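Local coordinates for 2-oxoglutarate (2OG) and Fe(II)-dependent oxygenase superfamily protein (Arabidopsis thaliana, PDB 6KWA) that probably catalyses the irreversible, 2-oxoglutarate-dependent oxidation of the plant hormone indole-3-acetic acid to inactive 2-oxoindole-3-acetic acid, on a double-stranded beta-helix fold, at residues A[12-15]-A[16-20]; A[126-129]-A[130-134]; A[254-257]-A[258-261]. All coordinates share one frame; numbering follows the deposited sequence.

Interaction 1 of 3, residues A[12-15]-A[16-20]; sequences DKIL and NQKIR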
ATOM      1  N   ASP A  12     -18.022  -5.178 -15.826  1.00 46.62           N
ATOM      2  CA  ASP A  12     -17.461  -5.803 -14.645  1.00 46.27           C
ATOM      3  C   ASP A  12     -16.644  -7.043 -14.944  1.00 49.46           C
ATOM      4  O   ASP A  12     -15.633  -7.304 -14.282  1.00 49.88           O
ATOM      5  CB  ASP A  12     -18.560  -6.186 -13.660  1.00 54.26           C
ATOM      6  CG  ASP A  12     -18.933  -5.058 -12.734  1.00 60.04           C
ATOM      7  OD1 ASP A  12     -18.193  -4.046 -12.663  1.00 59.12           O
ATOM      8  OD2 ASP A  12     -19.960  -5.206 -12.037  1.00 67.33           O
ATOM      9  N   LYS A  13     -17.028  -7.806 -15.959  1.00 48.95           N
ATOM     10  CA  LYS A  13     -16.356  -9.067 -16.106  1.00 51.43           C
ATOM     11  C   LYS A  13     -15.011  -8.842 -16.800  1.00 49.40           C
ATOM     12  O   LYS A  13     -14.052  -9.557 -16.519  1.00 50.43           O
ATOM     13  CB  LYS A  13     -17.211 -10.046 -16.914  1.00 51.03           C
ATOM     14  CG  LYS A  13     -16.399 -11.235 -17.439  1.00 63.42           C
ATOM     15  CD  LYS A  13     -17.053 -11.949 -18.634  1.00 74.40           C
ATOM     16  CE  LYS A  13     -18.579 -12.005 -18.526  1.00 86.41           C
ATOM     17  NZ  LYS A  13     -19.080 -13.066 -17.587  1.00 82.28           N
ATOM     18  N   ILE A  14     -14.903  -7.770 -17.582  1.00 50.25           N
ATOM     19  CA  ILE A  14     -13.633  -7.392 -18.220  1.00 47.76           C
ATOM     20  C   ILE A  14     -12.684  -6.759 -17.216  1.00 47.06           C
ATOM     21  O   ILE A  14     -11.476  -7.074 -17.164  1.00 45.65           O
ATOM     22  CB  ILE A  14     -13.865  -6.403 -19.368  1.00 47.79           C
ATOM     23  CG1 ILE A  14     -14.554  -7.111 -20.538  1.00 58.11           C
ATOM     24  CG2 ILE A  14     -12.557  -5.785 -19.820  1.00 51.89           C
ATOM     25  CD1 ILE A  14     -14.908  -6.176 -21.686  1.00 59.29           C
ATOM     26  N   LEU A  15     -13.254  -5.877 -16.401  1.00 43.72           N
ATOM     27  CA  LEU A  15     -12.519  -5.212 -15.330  1.00 46.04           C
ATOM     28  C   LEU A  15     -11.944  -6.209 -14.328  1.00 38.89           C
ATOM     29  O   LEU A  15     -10.750  -6.195 -14.038  1.00 40.11           O
ATOM     30  CB  LEU A  15     -13.439  -4.214 -14.611  1.00 43.15           C
ATOM     31  CG  LEU A  15     -12.779  -3.485 -13.451  1.00 38.36           C
ATOM     32  CD1 LEU A  15     -11.506  -2.895 -13.959  1.00 41.92           C
ATOM     33  CD2 LEU A  15     -13.723  -2.388 -12.925  1.00 43.21           C
ATOM     34  N   ASN A  16     -12.803  -7.052 -13.773  1.00 38.72           N
ATOM     35  CA  ASN A  16     -12.363  -8.075 -12.821  1.00 36.97           C
ATOM     36  C   ASN A  16     -11.320  -9.015 -13.397  1.00 40.77           C
ATOM     37  O   ASN A  16     -10.398  -9.428 -12.705  1.00 37.83           O
ATOM     38  CB  ASN A  16     -13.570  -8.860 -12.332  1.00 37.06           C
ATOM     39  CG  ASN A  16     -14.488  -8.007 -11.499  1.00 43.96           C
ATOM     40  OD1 ASN A  16     -14.171  -6.843 -11.226  1.00 42.34           O
ATOM     41  ND2 ASN A  16     -15.669  -8.529 -11.169  1.00 42.08           N
ATOM     42  N   GLN A  17     -11.468  -9.375 -14.666  1.00 38.09           N
ATOM     43  CA  GLN A  17     -10.497 -10.264 -15.271  1.00 42.88           C
ATOM     44  C   GLN A  17      -9.154  -9.563 -15.433  1.00 43.31           C
ATOM     45  O   GLN A  17      -8.099 -10.168 -15.215  1.00 42.32           O
ATOM     46  CB  GLN A  17     -10.992 -10.774 -16.607  1.00 49.13           C
ATOM     47  CG  GLN A  17      -9.871 -11.243 -17.482  1.00 58.19           C
ATOM     48  CD  GLN A  17     -10.350 -12.217 -18.500  1.00 69.52           C
ATOM     49  OE1 GLN A  17     -11.009 -13.205 -18.158  1.00 73.60           O
ATOM     50  NE2 GLN A  17     -10.038 -11.955 -19.769  1.00 79.37           N
ATOM     51  N   LYS A  18      -9.186  -8.298 -15.839  1.00 42.99           N
ATOM     52  CA  LYS A  18      -7.940  -7.541 -15.938  1.00 46.48           C
ATOM     53  C   LYS A  18      -7.283  -7.431 -14.568  1.00 41.63           C
ATOM     54  O   LYS A  18      -6.073  -7.530 -14.467  1.00 40.93           O
ATOM     55  CB  LYS A  18      -8.182  -6.142 -16.532  1.00 41.35           C
ATOM     56  CG  LYS A  18      -8.164  -6.119 -18.060  1.00 47.37           C
ATOM     57  CD  LYS A  18      -8.688  -4.786 -18.591  1.00 45.07           C
ATOM     58  CE  LYS A  18      -8.627  -4.720 -20.108  1.00 57.11           C
ATOM     59  NZ  LYS A  18      -9.082  -3.370 -20.598  1.00 56.52           N
ATOM     60  N   ILE A  19      -8.066  -7.214 -13.515  1.00 39.70           N
ATOM     61  CA  ILE A  19      -7.477  -7.132 -12.188  1.00 36.59           C
ATOM     62  C   ILE A  19      -6.823  -8.470 -11.830  1.00 41.29           C
ATOM     63  O   ILE A  19      -5.640  -8.534 -11.434  1.00 38.00           O
ATOM     64  CB  ILE A  19      -8.523  -6.721 -11.152  1.00 38.56           C
ATOM     65  CG1 ILE A  19      -8.781  -5.218 -11.297  1.00 41.29           C
ATOM     66  CG2 ILE A  19      -8.036  -7.042  -9.720  1.00 34.34           C
ATOM     67  CD1 ILE A  19     -10.092  -4.717 -10.666  1.00 38.28           C
ATOM     68  N   ARG A  20      -7.570  -9.541 -12.007  1.00 38.23           N
ATOM     69  CA  ARG A  20      -7.080 -10.855 -11.656  1.00 34.20           C
ATOM     70  C   ARG A  20      -5.787 -11.207 -12.415  1.00 38.39           C
ATOM     71  O   ARG A  20      -4.847 -11.714 -11.831  1.00 38.22           O
ATOM     72  CB  ARG A  20      -8.139 -11.894 -11.964  1.00 37.16           C
ATOM     73  CG  ARG A  20      -7.621 -13.322 -11.897  1.00 39.90           C
ATOM     74  CD  ARG A  20      -8.794 -14.310 -12.082  1.00 38.74           C
ATOM     75  NE  ARG A  20      -8.310 -15.657 -12.359  1.00 37.64           N
ATOM     76  CZ  ARG A  20      -9.104 -16.700 -12.565  1.00 41.45           C
ATOM     77  NH1 ARG A  20     -10.416 -16.548 -12.543  1.00 40.79           N
ATOM     78  NH2 ARG A  20      -8.592 -17.888 -12.792  1.00 41.05           N
TER
HETATM   79  O   HOH W   1     -15.577  -4.730 -11.222  1.00 50.33           O
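N16 and D12 stand one helical turn apart and are joined twice, once through the backbone and once through water. The amide N of N16 donates to O of D12 at 2.9 Å in a nearly straight bond (N-H...O 166°). The side chain of N16 bends back over the same carbonyl: with CG beside its own backbone N (chi1 -67°), CG comes to 3.1 Å from D12 O. OD1 of N16 accepts a hydrogen bond from a water that also donates to OD1 of D12, while ND2 donates to OE1 of E132 on helix 106-133. A leucine in its place would probably leave that water with D12 alone of these two acceptors and take from E132 OE1 its bond to helix 12-25. Q17 follows with a longer bond, N to K13 O at 3.2 Å, the donor standing above the carbonyl plane. K18 N returns to 2.9 Å from I14 O, and its extended chain runs alongside I14, pointing the same way, with CE 4.1 Å from I14 CG2. At I19 the pattern turns apolar: N binds L15 O at 2.9 Å, and the two CD1 methyls of L15 and I19 meet at 4.0 Å. R20 reaches beyond this turn, pairing with E24 and bonding to S133 O. This is i to i+4 pairing on an amphipathic helix: helix 12-25 is the crossover of the beta-alpha-beta unit formed with strands 4-6 and 28-32, with L15 and I19 laid on I5, and N16 and I19 against helix 106-133.

Interaction 2 of 3, residues A[126-129]-A[130-134]; sequences LARK and LAESY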
ATOM      1  N   LEU A 126     -11.342  -3.163  -4.312  1.00 34.89           N
ATOM      2  CA  LEU A 126     -10.376  -3.980  -5.086  1.00 35.43           C
ATOM      3  C   LEU A 126     -10.385  -5.385  -4.522  1.00 40.28           C
ATOM      4  O   LEU A 126     -10.332  -6.351  -5.255  1.00 35.47           O
ATOM      5  CB  LEU A 126      -8.972  -3.386  -5.038  1.00 34.27           C
ATOM      6  CG  LEU A 126      -8.831  -2.004  -5.719  1.00 37.87           C
ATOM      7  CD1 LEU A 126      -7.447  -1.365  -5.449  1.00 39.53           C
ATOM      8  CD2 LEU A 126      -9.056  -2.119  -7.208  1.00 37.80           C
ATOM      9  N   ALA A 127     -10.465  -5.507  -3.202  1.00 39.32           N
ATOM     10  CA  ALA A 127     -10.499  -6.842  -2.615  1.00 38.11           C
ATOM     11  C   ALA A 127     -11.747  -7.614  -3.079  1.00 41.78           C
ATOM     12  O   ALA A 127     -11.653  -8.771  -3.476  1.00 42.14           O
ATOM     13  CB  ALA A 127     -10.475  -6.747  -1.111  1.00 38.28           C
ATOM     14  N   ARG A 128     -12.903  -6.969  -3.042  1.00 34.96           N
ATOM     15  CA  ARG A 128     -14.137  -7.625  -3.482  1.00 42.29           C
ATOM     16  C   ARG A 128     -14.002  -7.989  -4.946  1.00 40.20           C
ATOM     17  O   ARG A 128     -14.392  -9.081  -5.368  1.00 39.00           O
ATOM     18  CB  ARG A 128     -15.374  -6.755  -3.256  1.00 40.03           C
ATOM     19  CG  ARG A 128     -16.693  -7.496  -3.620  1.00 49.28           C
ATOM     20  CD  ARG A 128     -17.884  -6.633  -3.330  1.00 55.39           C
ATOM     21  NE  ARG A 128     -17.878  -6.218  -1.926  1.00 66.99           N
ATOM     22  CZ  ARG A 128     -18.678  -6.708  -0.981  1.00 65.68           C
ATOM     23  NH1 ARG A 128     -19.614  -7.596  -1.290  1.00 63.19           N
ATOM     24  NH2 ARG A 128     -18.572  -6.275   0.275  1.00 57.89           N
ATOM     25  N   LYS A 129     -13.423  -7.090  -5.736  1.00 43.13           N
ATOM     26  CA  LYS A 129     -13.283  -7.382  -7.157  1.00 40.46           C
ATOM     27  C   LYS A 129     -12.405  -8.622  -7.406  1.00 39.66           C
ATOM     28  O   LYS A 129     -12.652  -9.376  -8.345  1.00 38.96           O
ATOM     29  CB  LYS A 129     -12.717  -6.187  -7.907  1.00 38.70           C
ATOM     30  CG  LYS A 129     -13.682  -5.021  -8.052  1.00 41.24           C
ATOM     31  CD  LYS A 129     -13.086  -3.963  -8.964  1.00 37.67           C
ATOM     32  CE  LYS A 129     -13.877  -2.646  -8.906  1.00 45.22           C
ATOM     33  NZ  LYS A 129     -15.283  -2.869  -9.213  1.00 42.15           N
ATOM     34  N   LEU A 130     -11.364  -8.816  -6.606  1.00 39.49           N
ATOM     35  CA  LEU A 130     -10.540 -10.029  -6.718  1.00 38.27           C
ATOM     36  C   LEU A 130     -11.373 -11.279  -6.420  1.00 42.46           C
ATOM     37  O   LEU A 130     -11.238 -12.293  -7.083  1.00 42.91           O
ATOM     38  CB  LEU A 130      -9.356  -9.962  -5.779  1.00 36.13           C
ATOM     39  CG  LEU A 130      -8.157  -9.194  -6.320  1.00 44.97           C
ATOM     40  CD1 LEU A 130      -7.264  -8.905  -5.142  1.00 44.59           C
ATOM     41  CD2 LEU A 130      -7.412 -10.038  -7.353  1.00 40.30           C
ATOM     42  N   ALA A 131     -12.197 -11.236  -5.384  1.00 40.76           N
ATOM     43  CA  ALA A 131     -13.063 -12.389  -5.117  1.00 41.71           C
ATOM     44  C   ALA A 131     -14.023 -12.596  -6.294  1.00 41.83           C
ATOM     45  O   ALA A 131     -14.277 -13.717  -6.734  1.00 44.38           O
ATOM     46  CB  ALA A 131     -13.828 -12.198  -3.838  1.00 42.67           C
ATOM     47  N   GLU A 132     -14.540 -11.505  -6.834  1.00 43.16           N
ATOM     48  CA  GLU A 132     -15.458 -11.637  -7.956  1.00 41.68           C
ATOM     49  C   GLU A 132     -14.792 -12.230  -9.203  1.00 40.61           C
ATOM     50  O   GLU A 132     -15.415 -12.970  -9.969  1.00 41.46           O
ATOM     51  CB  GLU A 132     -16.081 -10.276  -8.280  1.00 39.47           C
ATOM     52  CG  GLU A 132     -17.038  -9.756  -7.167  1.00 38.81           C
ATOM     53  CD  GLU A 132     -17.593  -8.369  -7.474  1.00 40.37           C
ATOM     54  OE1 GLU A 132     -17.138  -7.716  -8.452  1.00 44.20           O
ATOM     55  OE2 GLU A 132     -18.513  -7.932  -6.753  1.00 50.33           O
ATOM     56  N   SER A 133     -13.527 -11.910  -9.428  1.00 35.82           N
ATOM     57  CA  SER A 133     -12.856 -12.399 -10.617  1.00 31.95           C
ATOM     58  C   SER A 133     -12.629 -13.900 -10.546  1.00 33.87           C
ATOM     59  O   SER A 133     -12.348 -14.546 -11.552  1.00 38.71           O
ATOM     60  CB  SER A 133     -11.514 -11.680 -10.795  1.00 37.24           C
ATOM     61  OG  SER A 133     -10.571 -12.168  -9.861  1.00 37.07           O
ATOM     62  N   TYR A 134     -12.731 -14.465  -9.357  1.00 37.31           N
ATOM     63  CA  TYR A 134     -12.624 -15.909  -9.219  1.00 39.38           C
ATOM     64  C   TYR A 134     -13.989 -16.602  -9.108  1.00 45.23           C
ATOM     65  O   TYR A 134     -14.052 -17.837  -9.016  1.00 43.16           O
ATOM     66  CB  TYR A 134     -11.775 -16.259  -7.980  1.00 41.45           C
ATOM     67  CG  TYR A 134     -10.286 -16.024  -8.158  1.00 45.43           C
ATOM     68  CD1 TYR A 134      -9.535 -16.843  -8.978  1.00 41.65           C
ATOM     69  CD2 TYR A 134      -9.640 -14.970  -7.510  1.00 41.38           C
ATOM     70  CE1 TYR A 134      -8.158 -16.628  -9.158  1.00 48.05           C
ATOM     71  CE2 TYR A 134      -8.273 -14.734  -7.689  1.00 46.22           C
ATOM     72  CZ  TYR A 134      -7.535 -15.561  -8.508  1.00 45.64           C
ATOM     73  OH  TYR A 134      -6.174 -15.352  -8.688  1.00 42.75           O
TER
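R128 and E132 carry the flat groups here, and they are neither stacked nor paired: the guanidinium and carboxylate planes stand 75° apart. What the carboxylate touches is the aliphatic part of the arginine, OE2 of E132 lying 3.6 Å from CG and 3.7 Å from CD of R128. The charged atoms remain further apart, with NE of R128 5.2 Å from OE2 of E132; the chain of R128 bends at chi3 and its NH2 makes a salt bridge with D140. OE1 of E132 is already bound by N16. The third flat group, the ring of Y134, meets F259 edge-to-face.

Beneath these side chains, each amide reaches back four residues. L130 N bonds to L126 O, A131 N to A127 O, and E132 N to R128 O at 2.8 Å, while S133 N lies 2.9 Å from K129 O. S133 OG, set between its own backbone N and carbonyl carbon (chi1 75°), donates to L130 O at 2.9 Å, a common way for a serine in a helix to satisfy its hydroxyl. These turns of helix 106-133 lie against helix 12-25 through K129 and S133, and against the loop at F141 and F142 through A127, R128 and A131.

The chemistry thus separates attraction at a distance from direct bonding. K129 NZ, 5.2 Å from OE1 of E132, and R128 probably both stabilise the negative charge of E132, yet neither grips it.

Interaction 3 of 3, residues A[254-257]-A[258-261]; sequences EPPS and EFVD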
ATOM      1  N   GLU A 254      -6.375 -19.297   6.455  1.00 82.46           N
ATOM      2  CA  GLU A 254      -6.213 -20.235   5.355  1.00 85.59           C
ATOM      3  C   GLU A 254      -7.224 -19.965   4.197  1.00 80.30           C
ATOM      4  O   GLU A 254      -8.187 -19.203   4.376  1.00 74.25           O
ATOM      5  CB  GLU A 254      -6.305 -21.669   5.908  1.00 97.09           C
ATOM      6  CG  GLU A 254      -4.993 -22.451   5.642  1.00104.73           C
ATOM      7  CD  GLU A 254      -5.035 -23.956   5.908  1.00111.30           C
ATOM      8  OE1 GLU A 254      -5.747 -24.424   6.835  1.00109.05           O
ATOM      9  OE2 GLU A 254      -4.350 -24.672   5.138  1.00110.79           O
ATOM     10  N   PRO A 255      -6.985 -20.541   2.995  1.00 72.47           N
ATOM     11  CA  PRO A 255      -7.773 -20.153   1.809  1.00 68.39           C
ATOM     12  C   PRO A 255      -9.234 -20.615   1.745  1.00 63.06           C
ATOM     13  O   PRO A 255      -9.574 -21.656   2.297  1.00 70.33           O
ATOM     14  CB  PRO A 255      -7.012 -20.812   0.643  1.00 70.20           C
ATOM     15  CG  PRO A 255      -5.650 -21.055   1.126  1.00 69.74           C
ATOM     16  CD  PRO A 255      -5.773 -21.289   2.608  1.00 75.44           C
ATOM     17  N   PRO A 256     -10.095 -19.829   1.085  1.00 60.87           N
ATOM     18  CA  PRO A 256     -11.394 -20.375   0.698  1.00 59.66           C
ATOM     19  C   PRO A 256     -11.203 -21.700  -0.051  1.00 62.88           C
ATOM     20  O   PRO A 256     -10.340 -21.810  -0.932  1.00 63.39           O
ATOM     21  CB  PRO A 256     -11.961 -19.292  -0.220  1.00 59.96           C
ATOM     22  CG  PRO A 256     -11.364 -18.020   0.307  1.00 55.22           C
ATOM     23  CD  PRO A 256     -10.002 -18.379   0.842  1.00 55.23           C
ATOM     24  N   SER A 257     -11.979 -22.704   0.336  1.00 60.55           N
ATOM     25  CA  SER A 257     -11.904 -24.058  -0.220  1.00 59.46           C
ATOM     26  C   SER A 257     -11.753 -24.101  -1.739  1.00 60.06           C
ATOM     27  O   SER A 257     -10.998 -24.928  -2.270  1.00 60.20           O
ATOM     28  CB  SER A 257     -13.128 -24.862   0.206  1.00 58.99           C
ATOM     29  OG  SER A 257     -14.296 -24.290  -0.361  1.00 62.52           O
ATOM     30  N   GLU A 258     -12.488 -23.232  -2.436  1.00 52.87           N
ATOM     31  CA  GLU A 258     -12.464 -23.212  -3.901  1.00 54.97           C
ATOM     32  C   GLU A 258     -11.048 -23.196  -4.503  1.00 53.28           C
ATOM     33  O   GLU A 258     -10.845 -23.633  -5.631  1.00 52.60           O
ATOM     34  CB  GLU A 258     -13.234 -22.005  -4.466  1.00 52.06           C
ATOM     35  CG  GLU A 258     -14.750 -21.928  -4.207  1.00 48.74           C
ATOM     36  CD  GLU A 258     -15.125 -20.976  -3.094  1.00 56.99           C
ATOM     37  OE1 GLU A 258     -14.315 -20.812  -2.153  1.00 55.97           O
ATOM     38  OE2 GLU A 258     -16.215 -20.338  -3.205  1.00 53.23           O
ATOM     39  N   PHE A 259     -10.105 -22.613  -3.770  1.00 51.65           N
ATOM     40  CA  PHE A 259      -8.722 -22.452  -4.217  1.00 57.31           C
ATOM     41  C   PHE A 259      -7.851 -23.684  -4.025  1.00 60.14           C
ATOM     42  O   PHE A 259      -6.781 -23.806  -4.613  1.00 57.67           O
ATOM     43  CB  PHE A 259      -8.069 -21.293  -3.470  1.00 52.95           C
ATOM     44  CG  PHE A 259      -8.444 -19.951  -3.999  1.00 52.22           C
ATOM     45  CD1 PHE A 259      -8.319 -19.674  -5.352  1.00 54.88           C
ATOM     46  CD2 PHE A 259      -8.915 -18.962  -3.144  1.00 53.78           C
ATOM     47  CE1 PHE A 259      -8.663 -18.436  -5.850  1.00 51.70           C
ATOM     48  CE2 PHE A 259      -9.256 -17.718  -3.630  1.00 51.17           C
ATOM     49  CZ  PHE A 259      -9.125 -17.455  -4.989  1.00 50.67           C
ATOM     50  N   VAL A 260      -8.269 -24.548  -3.117  1.00 61.71           N
ATOM     51  CA  VAL A 260      -7.459 -25.694  -2.788  1.00 65.66           C
ATOM     52  C   VAL A 260      -8.081 -26.965  -3.303  1.00 68.51           C
ATOM     53  O   VAL A 260      -9.216 -27.299  -2.958  1.00 69.08           O
ATOM     54  CB  VAL A 260      -7.265 -25.813  -1.278  1.00 68.77           C
ATOM     55  CG1 VAL A 260      -6.292 -26.948  -0.970  1.00 68.39           C
ATOM     56  CG2 VAL A 260      -6.766 -24.477  -0.725  1.00 68.90           C
ATOM     57  N   ASP A 261      -7.331 -27.678  -4.130  1.00 66.54           N
ATOM     58  CA  ASP A 261      -7.797 -28.957  -4.622  1.00 65.36           C
ATOM     59  C   ASP A 261      -6.626 -29.805  -5.103  1.00 67.66           C
ATOM     60  O   ASP A 261      -5.459 -29.440  -4.925  1.00 66.89           O
ATOM     61  CB  ASP A 261      -8.854 -28.759  -5.710  1.00 67.72           C
ATOM     62  CG  ASP A 261      -8.429 -27.768  -6.765  1.00 69.70           C
ATOM     63  OD1 ASP A 261      -7.519 -28.112  -7.554  1.00 64.30           O
ATOM     64  OD2 ASP A 261      -9.020 -26.649  -6.801  1.00 69.45           O
TER
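V260 and P255 are brought together by the valine's first torsion: with CG1 anti to the backbone N (chi1 -174°), the other methyl, CG2, comes in at a slant to the CB-CG side of the proline, 3.9 Å from P255 CB and 4.0 Å from P255 CG. E258 is folded differently. Its chain kinks at chi2 (101°), and this turns the carboxylate back so that OE1 rests 3.4 Å from CB of P256, a polar atom against a ring carbon. The phenyl ring of F259 lies alongside the ring of P256, both pointing the same way, with CD2 of F259 4.2 Å from CD of P256.

The backbone makes these meetings possible by winding tightly. F259 N donates to P256 O at 3.0 Å in a fairly straight bond (N-H...O 163°), and V260 N donates to S257 O at 2.9 Å, this time from above the carbonyl plane. Both bonds span three residues, the signature of a 3-10 turn. Neither proline has an amide hydrogen to give, so P256 joins the turn as an acceptor only.

The turn belongs to the loop that follows strand 237-245, and F259 is its buried anchor. The ring meets W218 edge-to-face, and the carbonyl of F259 accepts a bond from ND2 of N220. OE2 of E258 lies close to OE1 of E138, a pair of like charges.

Chemically, then, a short turn held by two backbone bonds carries a buried phenyl ring, two partly exposed prolines and an acid. The nearness of E138 would probably raise the proton affinity of E258 or of its neighbour, whereas the side-chain contacts among the prolines, F259 and V260 are van der Waals packing.

In the fold
All three contacts are local, joining residues close in sequence, yet they differ with their place. Interactions 1 and 2 lie on helices 12-25 and 106-133, are partly buried, and have centres 8 Å apart; each helix supplies partners to the other, so two i to i+4 turns are bound into one helix pair. Interaction 3 is a surface contact, a 3-10 turn in a loop, held by two i to i+3 amide bonds and proline, phenylalanine and valine packing. It touches interaction 2 where CD2 of Y134 packs 3.6 Å from CZ of F259, but the nearest atoms of interactions 1 and 3 are about 7 Å apart. All three lie away from the metal site.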